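Local structure of CRISPR-associated endonuclease Cas9 (Campylobacter jejuni subsp. jejuni serotype O:2, 5X2H) at residues S106-L115 with Q166-F177; T538-F547 with A559-Y567. The protein uses a guide RNA to recognise matching invading DNA and cuts its two strands with separate HNH and RuvC-like nuclease domains, protecting the bacterium against viruses and plasmids. All coordinates share one frame; numbering follows the deposited sequence.

Interaction 1: residues S106-L115 with Q166-F177; sequences SPYELRFRAL and QSVGEYLYKEYF. With nucleotides of chain B.
Gln166 opens 166-177 by laying its CB near CD1 of Leu115, and that same methyl then reaches Ser167 OG at 3.6 Å. Ser167 is the N-cap of helix 168-175, its OG accepting from Glu170 N. At Gly169 the helices come close: its CA, bearing no side chain, passes 3.5 Å from Arg111 NH2. Glu170 sets its CG beside Phe112 CD1, while Lys174 NZ meets its OE2 on the anti lone pair in a 2.9 Å salt bridge and Lys174 CE lies by Phe112 CE1. Leu172 CD1 touches Tyr108 CE1. Tyr173, whose chi1 of 172° swings the ring away from its own backbone N and lays it along helix 107-113, receives Glu109 CA over one ring face in a CH-pi contact, 4.0 Å from the centroid; its ring and that of Phe112 are nearly parallel but slid apart. Phe177 takes Tyr108 CB over its face. Beyond it, Tyr108 OH donates a 2.6 Å hydrogen bond to OP1 of A44 of chain B, so Tyr108 ties helix 107-113 to the RNA backbone. Helix 203-219 packs alongside, its Glu209 in a salt bridge with Arg111 and its Phe205 against Val168, and helix 121-133 packs against Leu110.

Interaction 2: residues T538-F547 with A559-Y567; sequences TSALRHTWGF and AIDAVIIAY
Helices 538-544 and 559-566 cross steeply, at 109° with their axes 9.9 Å apart at closest approach, and the backbones come nearest at Thr538 and Ile564. Ile564 is the central residue of the contact and buries the largest area in it. Its CG2 lies 4.0 Å from Leu541 CD1, the two side chains lying alongside and pointing opposite ways, and also faces Thr538 CB. With CG1 anti to the carbonyl carbon (chi1 -70°), the other branch carries CD1 to the aliphatic part of Arg542, 3.8 Å from its CG, and loosely to Phe547 CD2. Thr538 CG2 meets Ile565 CD1 at 3.5 Å, whereas Thr538 OG1 is hydrogen-bonded to Gly535 O and to OE2 of Glu485, a predicted magnesium ligand. Farther along, Phe547 CB rests 4.2 Å from Ile560 CD1. The Arg542 chain kinks at its third torsion and brings NH1 to 2.7 Å from Asp561 OD1. This salt bridge includes only a weak hydrogen bond, bent to 119°, and the guanidinium and carboxylate planes are steeply turned against each other. Asp561 in turn touches Asp14, the predicted RuvC catalytic aspartate, so the charged pair borders the predicted metal site of this RNase H-like domain. Helix 615-622 covers Phe547 and Ile560, while Ile565 and Ala566 pack on Ala12 of strand 10-15 and Val563 reaches strand 29-37.

Interaction 1 and interaction 2 lie on opposite sides of the chain's centre, about 73 Å apart between their centres and about 58 Å between nearest atoms, so neither touches the other. They follow one another along the chain and serve different parts of the enzyme. The first meets the RNA directly. The second, with its nearest atom about 16 Å from the bound nucleic acid, borders the predicted RuvC metal site: the Thr538 side chain is about 3 Å from that of Glu485, and the Asp561 side chain about 4 Å from that of Asp14, between nearest atoms. Both are crossed helix pairs; the axes approach to 8.0 Å in interaction 1, where Gly169 faces the partner helix, and to 9.9 Å in interaction 2, where Ile564 does.

Interaction 1: residues S106-L115 with Q166-F177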
loop_
_atom_site.group_PDB
_atom_site.type_symbol
_atom_site.label_atom_id
_atom_site.label_comp_id
_atom_site.label_asym_id
_atom_site.label_seq_id
_atom_site.Cartn_x
_atom_site.Cartn_y
_atom_site.Cartn_z
ATOM N N SER A 106 -1.853 40.334 13.964
ATOM C CA SER A 106 -2.242 39.008 13.515
ATOM C C SER A 106 -3.074 39.094 12.236
ATOM O O SER A 106 -3.747 40.099 11.988
ATOM C CB SER A 106 -3.046 38.293 14.595
ATOM O OG SER A 106 -4.334 38.870 14.726
ATOM N N PRO A 107 -3.051 38.045 11.406
ATOM C CA PRO A 107 -3.924 38.040 10.222
ATOM C C PRO A 107 -5.398 38.018 10.575
ATOM O O PRO A 107 -6.226 38.461 9.771
ATOM C CB PRO A 107 -3.505 36.762 9.477
ATOM C CG PRO A 107 -2.177 36.381 10.049
ATOM C CD PRO A 107 -2.201 36.844 11.472
ATOM N N TYR A 108 -5.755 37.506 11.756
ATOM C CA TYR A 108 -7.156 37.507 12.164
ATOM C C TYR A 108 -7.658 38.924 12.406
ATOM O O TYR A 108 -8.810 39.239 12.091
ATOM C CB TYR A 108 -7.338 36.645 13.411
ATOM C CG TYR A 108 -6.912 35.211 13.204
ATOM C CD1 TYR A 108 -7.733 34.315 12.533
ATOM C CD2 TYR A 108 -5.687 34.756 13.670
ATOM C CE1 TYR A 108 -7.346 33.004 12.331
ATOM C CE2 TYR A 108 -5.291 33.444 13.473
ATOM C CZ TYR A 108 -6.124 32.573 12.806
ATOM O OH TYR A 108 -5.729 31.267 12.612
ATOM N N GLU A 109 -6.809 39.794 12.955
ATOM C CA GLU A 109 -7.200 41.191 13.107
ATOM C C GLU A 109 -7.172 41.914 11.768
ATOM O O GLU A 109 -8.042 42.749 11.488
ATOM C CB GLU A 109 -6.294 41.896 14.115
ATOM C CG GLU A 109 -6.623 43.374 14.285
ATOM C CD GLU A 109 -5.991 43.988 15.517
ATOM O OE1 GLU A 109 -5.068 43.370 16.086
ATOM O OE2 GLU A 109 -6.424 45.090 15.917
ATOM N N LEU A 110 -6.179 41.609 10.928
ATOM C CA LEU A 110 -6.122 42.217 9.603
ATOM C C LEU A 110 -7.342 41.842 8.775
ATOM O O LEU A 110 -7.872 42.672 8.024
ATOM C CB LEU A 110 -4.839 41.801 8.886
ATOM C CG LEU A 110 -3.519 42.342 9.435
ATOM C CD1 LEU A 110 -2.374 41.919 8.532
ATOM C CD2 LEU A 110 -3.569 43.856 9.572
ATOM N N ARG A 111 -7.808 40.597 8.901
ATOM C CA ARG A 111 -8.976 40.155 8.150
ATOM C C ARG A 111 -10.267 40.768 8.676
ATOM O O ARG A 111 -11.253 40.831 7.932
ATOM C CB ARG A 111 -9.064 38.628 8.166
ATOM C CG ARG A 111 -8.074 37.953 7.225
ATOM C CD ARG A 111 -7.798 36.511 7.620
ATOM N NE ARG A 111 -8.985 35.667 7.529
ATOM C CZ ARG A 111 -9.008 34.379 7.856
ATOM N NH1 ARG A 111 -7.906 33.785 8.299
ATOM N NH2 ARG A 111 -10.132 33.683 7.744
ATOM N N PHE A 112 -10.290 41.219 9.933
ATOM C CA PHE A 112 -11.453 41.953 10.420
ATOM C C PHE A 112 -11.431 43.402 9.947
ATOM O O PHE A 112 -12.473 43.945 9.566
ATOM C CB PHE A 112 -11.529 41.895 11.947
ATOM C CG PHE A 112 -12.598 42.779 12.527
ATOM C CD1 PHE A 112 -13.938 42.501 12.308
ATOM C CD2 PHE A 112 -12.265 43.892 13.283
ATOM C CE1 PHE A 112 -14.926 43.318 12.830
ATOM C CE2 PHE A 112 -13.250 44.713 13.811
ATOM C CZ PHE A 112 -14.582 44.424 13.585
ATOM N N ARG A 113 -10.255 44.040 9.964
ATOM C CA ARG A 113 -10.144 45.408 9.467
ATOM C C ARG A 113 -10.560 45.502 8.006
ATOM O O ARG A 113 -11.145 46.506 7.583
ATOM C CB ARG A 113 -8.713 45.918 9.620
ATOM C CG ARG A 113 -8.214 46.069 11.036
ATOM C CD ARG A 113 -6.791 46.595 11.002
ATOM N NE ARG A 113 -6.201 46.739 12.326
ATOM C CZ ARG A 113 -4.939 47.098 12.536
ATOM N NH1 ARG A 113 -4.142 47.344 11.505
ATOM N NH2 ARG A 113 -4.473 47.211 13.772
ATOM N N ALA A 114 -10.260 44.464 7.220
ATOM C CA ALA A 114 -10.544 44.484 5.790
ATOM C C ALA A 114 -12.025 44.675 5.496
ATOM O O ALA A 114 -12.374 45.094 4.387
ATOM C CB ALA A 114 -10.050 43.192 5.138
ATOM N N LEU A 115 -12.899 44.376 6.456
ATOM C CA LEU A 115 -14.326 44.606 6.284
ATOM C C LEU A 115 -14.738 46.035 6.612
ATOM O O LEU A 115 -15.908 46.383 6.414
ATOM C CB LEU A 115 -15.117 43.632 7.161
ATOM C CG LEU A 115 -14.652 42.175 7.154
ATOM C CD1 LEU A 115 -15.451 41.352 8.152
ATOM C CD2 LEU A 115 -14.754 41.574 5.760
ATOM N N GLN A 166 -20.016 38.236 9.135
ATOM C CA GLN A 166 -19.767 38.539 7.731
ATOM C C GLN A 166 -18.840 37.509 7.102
ATOM O O GLN A 166 -19.101 37.010 6.002
ATOM C CB GLN A 166 -19.168 39.938 7.589
ATOM C CG GLN A 166 -20.072 41.069 8.027
ATOM C CD GLN A 166 -19.716 42.371 7.345
ATOM O OE1 GLN A 166 -19.948 42.539 6.149
ATOM N NE2 GLN A 166 -19.133 43.295 8.099
ATOM N N SER A 167 -17.747 37.177 7.787
ATOM C CA SER A 167 -16.697 36.356 7.209
ATOM C C SER A 167 -16.155 35.398 8.257
ATOM O O SER A 167 -16.390 35.552 9.460
ATOM C CB SER A 167 -15.560 37.221 6.651
ATOM O OG SER A 167 -14.798 37.801 7.699
ATOM N N VAL A 168 -15.416 34.396 7.776
ATOM C CA VAL A 168 -14.719 33.480 8.672
ATOM C C VAL A 168 -13.706 34.240 9.520
ATOM O O VAL A 168 -13.546 33.968 10.717
ATOM C CB VAL A 168 -14.049 32.354 7.862
ATOM C CG1 VAL A 168 -13.123 31.533 8.747
ATOM C CG2 VAL A 168 -15.101 31.470 7.210
ATOM N N GLY A 169 -13.022 35.213 8.915
ATOM C CA GLY A 169 -12.028 35.978 9.651
ATOM C C GLY A 169 -12.609 36.688 10.859
ATOM O O GLY A 169 -12.060 36.615 11.961
ATOM N N GLU A 170 -13.733 37.384 10.668
ATOM C CA GLU A 170 -14.382 38.057 11.791
ATOM C C GLU A 170 -14.831 37.053 12.846
ATOM O O GLU A 170 -14.713 37.310 14.051
ATOM C CB GLU A 170 -15.574 38.878 11.298
ATOM C CG GLU A 170 -16.358 39.552 12.414
ATOM C CD GLU A 170 -17.639 40.200 11.925
ATOM O OE1 GLU A 170 -18.032 39.950 10.767
ATOM O OE2 GLU A 170 -18.255 40.959 12.702
ATOM N N TYR A 171 -15.346 35.903 12.409
ATOM C CA TYR A 171 -15.804 34.879 13.343
ATOM C C TYR A 171 -14.662 34.387 14.226
ATOM O O TYR A 171 -14.787 34.344 15.454
ATOM C CB TYR A 171 -16.433 33.726 12.563
ATOM C CG TYR A 171 -16.684 32.462 13.354
ATOM C CD1 TYR A 171 -17.555 32.452 14.437
ATOM C CD2 TYR A 171 -16.071 31.267 12.997
ATOM C CE1 TYR A 171 -17.793 31.291 15.153
ATOM C CE2 TYR A 171 -16.304 30.103 13.702
ATOM C CZ TYR A 171 -17.164 30.119 14.778
ATOM O OH TYR A 171 -17.391 28.956 15.476
ATOM N N LEU A 172 -13.534 34.022 13.616
ATOM C CA LEU A 172 -12.401 33.541 14.400
ATOM C C LEU A 172 -11.792 34.660 15.238
ATOM O O LEU A 172 -11.341 34.423 16.365
ATOM C CB LEU A 172 -11.346 32.928 13.479
ATOM C CG LEU A 172 -11.776 31.678 12.709
ATOM C CD1 LEU A 172 -10.655 31.185 11.800
ATOM C CD2 LEU A 172 -12.215 30.582 13.673
ATOM N N TYR A 173 -11.773 35.884 14.708
ATOM C CA TYR A 173 -11.137 36.984 15.423
ATOM C C TYR A 173 -11.942 37.392 16.650
ATOM O O TYR A 173 -11.367 37.777 17.675
ATOM C CB TYR A 173 -10.945 38.175 14.484
ATOM C CG TYR A 173 -10.477 39.434 15.173
ATOM C CD1 TYR A 173 -9.188 39.532 15.679
ATOM C CD2 TYR A 173 -11.322 40.528 15.313
ATOM C CE1 TYR A 173 -8.755 40.680 16.312
ATOM C CE2 TYR A 173 -10.896 41.684 15.944
ATOM C CZ TYR A 173 -9.612 41.753 16.439
ATOM O OH TYR A 173 -9.176 42.897 17.066
ATOM N N LYS A 174 -13.268 37.311 16.570
ATOM C CA LYS A 174 -14.119 37.782 17.655
ATOM C C LYS A 174 -14.517 36.685 18.630
ATOM O O LYS A 174 -14.781 36.978 19.801
ATOM C CB LYS A 174 -15.380 38.434 17.087
ATOM C CG LYS A 174 -15.144 39.792 16.460
ATOM C CD LYS A 174 -16.451 40.411 16.003
ATOM C CE LYS A 174 -16.277 41.878 15.656
ATOM N NZ LYS A 174 -17.510 42.445 15.049
ATOM N N GLU A 175 -14.569 35.432 18.182
ATOM C CA GLU A 175 -15.005 34.341 19.044
ATOM C C GLU A 175 -13.854 33.638 19.748
ATOM O O GLU A 175 -14.041 33.127 20.857
ATOM C CB GLU A 175 -15.803 33.312 18.238
ATOM C CG GLU A 175 -17.183 33.783 17.813
ATOM C CD GLU A 175 -18.173 33.790 18.961
ATOM O OE1 GLU A 175 -17.923 33.094 19.969
ATOM O OE2 GLU A 175 -19.200 34.493 18.856
ATOM N N TYR A 176 -12.672 33.601 19.143
ATOM C CA TYR A 176 -11.598 32.799 19.718
ATOM C C TYR A 176 -10.279 33.542 19.869
ATOM O O TYR A 176 -9.566 33.306 20.847
ATOM C CB TYR A 176 -11.385 31.534 18.867
ATOM C CG TYR A 176 -12.642 30.718 18.670
ATOM C CD1 TYR A 176 -13.229 30.043 19.733
ATOM C CD2 TYR A 176 -13.243 30.621 17.421
ATOM C CE1 TYR A 176 -14.380 29.298 19.559
ATOM C CE2 TYR A 176 -14.394 29.878 17.238
ATOM C CZ TYR A 176 -14.958 29.219 18.309
ATOM O OH TYR A 176 -16.103 28.478 18.130
ATOM N N PHE A 177 -9.933 34.428 18.935
ATOM C CA PHE A 177 -8.594 35.008 18.934
ATOM C C PHE A 177 -8.347 35.832 20.191
ATOM O O PHE A 177 -9.013 36.845 20.424
ATOM C CB PHE A 177 -8.371 35.866 17.693
ATOM C CG PHE A 177 -7.026 36.534 17.670
ATOM C CD1 PHE A 177 -5.885 35.807 17.367
ATOM C CD2 PHE A 177 -6.897 37.877 17.983
ATOM C CE1 PHE A 177 -4.644 36.412 17.357
ATOM C CE2 PHE A 177 -5.658 38.489 17.975
ATOM C CZ PHE A 177 -4.531 37.756 17.664
ATOM P P A B 44 -2.079 31.316 13.172
ATOM O OP1 A B 44 -3.189 31.189 12.197
ATOM O OP2 A B 44 -1.514 30.090 13.788
ATOM O "O5'" A B 44 -0.884 32.093 12.464
ATOM C "C5'" A B 44 -1.080 33.392 11.922
ATOM C "C4'" A B 44 0.235 34.050 11.588
ATOM O "O4'" A B 44 1.044 34.190 12.785
ATOM C "C3'" A B 44 1.124 33.285 10.625
ATOM O "O3'" A B 44 0.748 33.496 9.278
ATOM C "C2'" A B 44 2.517 33.807 10.956
ATOM O "O2'" A B 44 2.752 35.054 10.318
ATOM C "C1'" A B 44 2.411 34.047 12.463
ATOM N N9 A B 44 2.978 32.941 13.264
ATOM C C8 A B 44 2.306 31.938 13.917
ATOM N N7 A B 44 3.090 31.104 14.560
ATOM C C5 A B 44 4.367 31.596 14.322
ATOM C C6 A B 44 5.644 31.166 14.733
ATOM N N6 A B 44 5.858 30.095 15.502
ATOM N N1 A B 44 6.713 31.880 14.319
ATOM C C2 A B 44 6.504 32.956 13.551
ATOM N N3 A B 44 5.356 33.461 13.103
ATOM C C4 A B 44 4.311 32.728 13.527
ATOM P P U B 43 -3.469 29.562 18.362
ATOM O OP1 U B 43 -4.753 29.248 17.687
ATOM O OP2 U B 43 -2.440 28.506 18.515
ATOM O "O5'" U B 43 -2.786 30.774 17.593
ATOM C "C5'" U B 43 -3.492 31.985 17.381
ATOM C "C4'" U B 43 -2.630 33.003 16.687
ATOM O "O4'" U B 43 -1.628 33.522 17.604
ATOM C "C3'" U B 43 -1.810 32.493 15.514
ATOM O "O3'" U B 43 -2.567 32.327 14.327
ATOM C "C2'" U B 43 -0.717 33.545 15.412
ATOM O "O2'" U B 43 -1.225 34.733 14.823
ATOM C "C1'" U B 43 -0.445 33.827 16.891
ATOM N N1 U B 43 0.661 32.991 17.412
ATOM C C2 U B 43 1.947 33.376 17.086
ATOM O O2 U B 43 2.194 34.359 16.405
ATOM N N3 U B 43 2.936 32.572 17.590
ATOM C C4 U B 43 2.775 31.442 18.365
ATOM O O4 U B 43 3.771 30.823 18.745
ATOM C C5 U B 43 1.414 31.108 18.654
ATOM C C6 U B 43 0.429 31.875 18.177
#

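Interaction 2: residues T538-F547 with A559-Y567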
loop_
_atom_site.group_PDB
_atom_site.type_symbol
_atom_site.label_atom_id
_atom_site.label_comp_id
_atom_site.label_asym_id
_atom_site.label_seq_id
_atom_site.Cartn_x
_atom_site.Cartn_y
_atom_site.Cartn_z
ATOM N N THR A 538 -7.599 -31.853 7.587
ATOM C CA THR A 538 -6.211 -31.866 8.036
ATOM C C THR A 538 -6.114 -31.619 9.537
ATOM O O THR A 538 -5.239 -32.179 10.209
ATOM C CB THR A 538 -5.401 -30.825 7.269
ATOM O OG1 THR A 538 -5.869 -29.512 7.604
ATOM C CG2 THR A 538 -5.553 -31.044 5.775
ATOM N N SER A 539 -7.001 -30.782 10.080
ATOM C CA SER A 539 -7.026 -30.573 11.523
ATOM C C SER A 539 -7.502 -31.818 12.257
ATOM O O SER A 539 -7.064 -32.076 13.384
ATOM C CB SER A 539 -7.915 -29.378 11.864
ATOM O OG SER A 539 -7.455 -28.203 11.217
ATOM N N ALA A 540 -8.391 -32.600 11.639
ATOM C CA ALA A 540 -8.837 -33.843 12.258
ATOM C C ALA A 540 -7.754 -34.914 12.209
ATOM O O ALA A 540 -7.656 -35.736 13.127
ATOM C CB ALA A 540 -10.112 -34.340 11.577
ATOM N N LEU A 541 -6.938 -34.922 11.152
ATOM C CA LEU A 541 -5.819 -35.856 11.090
ATOM C C LEU A 541 -4.742 -35.495 12.104
ATOM O O LEU A 541 -4.081 -36.387 12.651
ATOM C CB LEU A 541 -5.241 -35.884 9.673
ATOM C CG LEU A 541 -4.679 -37.203 9.126
ATOM C CD1 LEU A 541 -4.469 -37.100 7.623
ATOM C CD2 LEU A 541 -3.380 -37.601 9.816
ATOM N N ARG A 542 -4.554 -34.198 12.370
ATOM C CA ARG A 542 -3.577 -33.778 13.370
ATOM C C ARG A 542 -3.921 -34.342 14.742
ATOM O O ARG A 542 -3.036 -34.796 15.476
ATOM C CB ARG A 542 -3.507 -32.252 13.420
ATOM C CG ARG A 542 -2.131 -31.692 13.745
ATOM C CD ARG A 542 -2.218 -30.243 14.205
ATOM N NE ARG A 542 -3.393 -29.560 13.669
ATOM C CZ ARG A 542 -3.420 -28.906 12.512
ATOM N NH1 ARG A 542 -2.331 -28.841 11.758
ATOM N NH2 ARG A 542 -4.537 -28.315 12.108
ATOM N N HIS A 543 -5.208 -34.324 15.100
ATOM C CA HIS A 543 -5.633 -34.909 16.367
ATOM C C HIS A 543 -5.567 -36.429 16.331
ATOM O O HIS A 543 -5.258 -37.058 17.349
ATOM C CB HIS A 543 -7.050 -34.443 16.708
ATOM N N THR A 544 -5.846 -37.033 15.173
ATOM C CA THR A 544 -5.811 -38.489 15.066
ATOM C C THR A 544 -4.386 -39.018 15.179
ATOM O O THR A 544 -4.118 -39.949 15.948
ATOM C CB THR A 544 -6.448 -38.933 13.746
ATOM O OG1 THR A 544 -7.876 -38.828 13.841
ATOM C CG2 THR A 544 -6.067 -40.372 13.420
ATOM N N TRP A 545 -3.456 -38.430 14.429
ATOM C CA TRP A 545 -2.074 -38.891 14.401
ATOM C C TRP A 545 -1.242 -38.369 15.569
ATOM O O TRP A 545 -0.011 -38.453 15.514
ATOM C CB TRP A 545 -1.416 -38.492 13.077
ATOM N N GLY A 546 -1.872 -37.835 16.613
ATOM C CA GLY A 546 -1.154 -37.371 17.782
ATOM C C GLY A 546 -0.317 -36.126 17.589
ATOM O O GLY A 546 0.335 -35.689 18.545
ATOM N N PHE A 547 -0.310 -35.539 16.393
ATOM C CA PHE A 547 0.447 -34.326 16.110
ATOM C C PHE A 547 -0.252 -33.060 16.592
ATOM O O PHE A 547 0.220 -31.961 16.277
ATOM C CB PHE A 547 0.708 -34.205 14.605
ATOM C CG PHE A 547 1.588 -35.285 14.045
ATOM C CD1 PHE A 547 2.788 -35.610 14.653
ATOM C CD2 PHE A 547 1.215 -35.971 12.900
ATOM C CE1 PHE A 547 3.598 -36.602 14.130
ATOM C CE2 PHE A 547 2.020 -36.964 12.375
ATOM C CZ PHE A 547 3.214 -37.280 12.990
ATOM N N ALA A 559 5.917 -27.961 9.015
ATOM C CA ALA A 559 6.307 -29.099 8.191
ATOM C C ALA A 559 5.451 -30.323 8.483
ATOM O O ALA A 559 5.092 -31.061 7.559
ATOM C CB ALA A 559 7.783 -29.422 8.401
ATOM N N ILE A 560 5.119 -30.561 9.756
ATOM C CA ILE A 560 4.256 -31.693 10.077
ATOM C C ILE A 560 2.878 -31.499 9.460
ATOM O O ILE A 560 2.201 -32.475 9.112
ATOM C CB ILE A 560 4.173 -31.913 11.603
ATOM C CG1 ILE A 560 3.332 -30.829 12.279
ATOM C CG2 ILE A 560 5.565 -31.956 12.216
ATOM C CD1 ILE A 560 3.229 -30.983 13.785
ATOM N N ASP A 561 2.447 -30.246 9.293
ATOM C CA ASP A 561 1.208 -29.989 8.568
ATOM C C ASP A 561 1.354 -30.359 7.097
ATOM O O ASP A 561 0.453 -30.972 6.517
ATOM C CB ASP A 561 0.797 -28.524 8.719
ATOM C CG ASP A 561 0.514 -28.144 10.160
ATOM O OD1 ASP A 561 0.225 -29.049 10.971
ATOM O OD2 ASP A 561 0.579 -26.940 10.482
ATOM N N ALA A 562 2.488 -30.008 6.484
ATOM C CA ALA A 562 2.724 -30.380 5.093
ATOM C C ALA A 562 2.814 -31.892 4.937
ATOM O O ALA A 562 2.382 -32.445 3.918
ATOM C CB ALA A 562 3.995 -29.707 4.577
ATOM N N VAL A 563 3.376 -32.579 5.934
ATOM C CA VAL A 563 3.354 -34.038 5.924
ATOM C C VAL A 563 1.918 -34.543 5.972
ATOM O O VAL A 563 1.585 -35.559 5.349
ATOM C CB VAL A 563 4.198 -34.593 7.089
ATOM C CG1 VAL A 563 4.086 -36.107 7.163
ATOM C CG2 VAL A 563 5.651 -34.180 6.929
ATOM N N ILE A 564 1.042 -33.836 6.689
ATOM C CA ILE A 564 -0.367 -34.210 6.717
ATOM C C ILE A 564 -1.019 -33.940 5.367
ATOM O O ILE A 564 -1.825 -34.744 4.884
ATOM C CB ILE A 564 -1.094 -33.471 7.857
ATOM C CG1 ILE A 564 -0.641 -34.008 9.216
ATOM C CG2 ILE A 564 -2.606 -33.601 7.711
ATOM C CD1 ILE A 564 -1.337 -33.354 10.390
ATOM N N ILE A 565 -0.679 -32.813 4.732
ATOM C CA ILE A 565 -1.280 -32.473 3.443
ATOM C C ILE A 565 -0.957 -33.539 2.405
ATOM O O ILE A 565 -1.782 -33.853 1.538
ATOM C CB ILE A 565 -0.819 -31.079 2.973
ATOM C CG1 ILE A 565 -1.014 -30.028 4.066
ATOM C CG2 ILE A 565 -1.580 -30.654 1.730
ATOM C CD1 ILE A 565 -2.402 -29.994 4.634
ATOM N N ALA A 566 0.244 -34.116 2.478
ATOM C CA ALA A 566 0.647 -35.132 1.513
ATOM C C ALA A 566 -0.081 -36.453 1.721
ATOM O O ALA A 566 -0.187 -37.241 0.776
ATOM C CB ALA A 566 2.158 -35.355 1.584
ATOM N N TYR A 567 -0.582 -36.713 2.924
ATOM C CA TYR A 567 -1.264 -37.968 3.214
ATOM C C TYR A 567 -2.706 -37.727 3.649
ATOM O O TYR A 567 -3.647 -38.089 2.942
ATOM C CB TYR A 567 -0.511 -38.746 4.295
ATOM C CG TYR A 567 0.883 -39.173 3.886
ATOM C CD1 TYR A 567 1.178 -39.475 2.562
ATOM C CD2 TYR A 567 1.904 -39.271 4.823
ATOM C CE1 TYR A 567 2.450 -39.864 2.184
ATOM C CE2 TYR A 567 3.178 -39.660 4.454
ATOM C CZ TYR A 567 3.446 -39.955 3.134
ATOM O OH TYR A 567 4.713 -40.342 2.763
#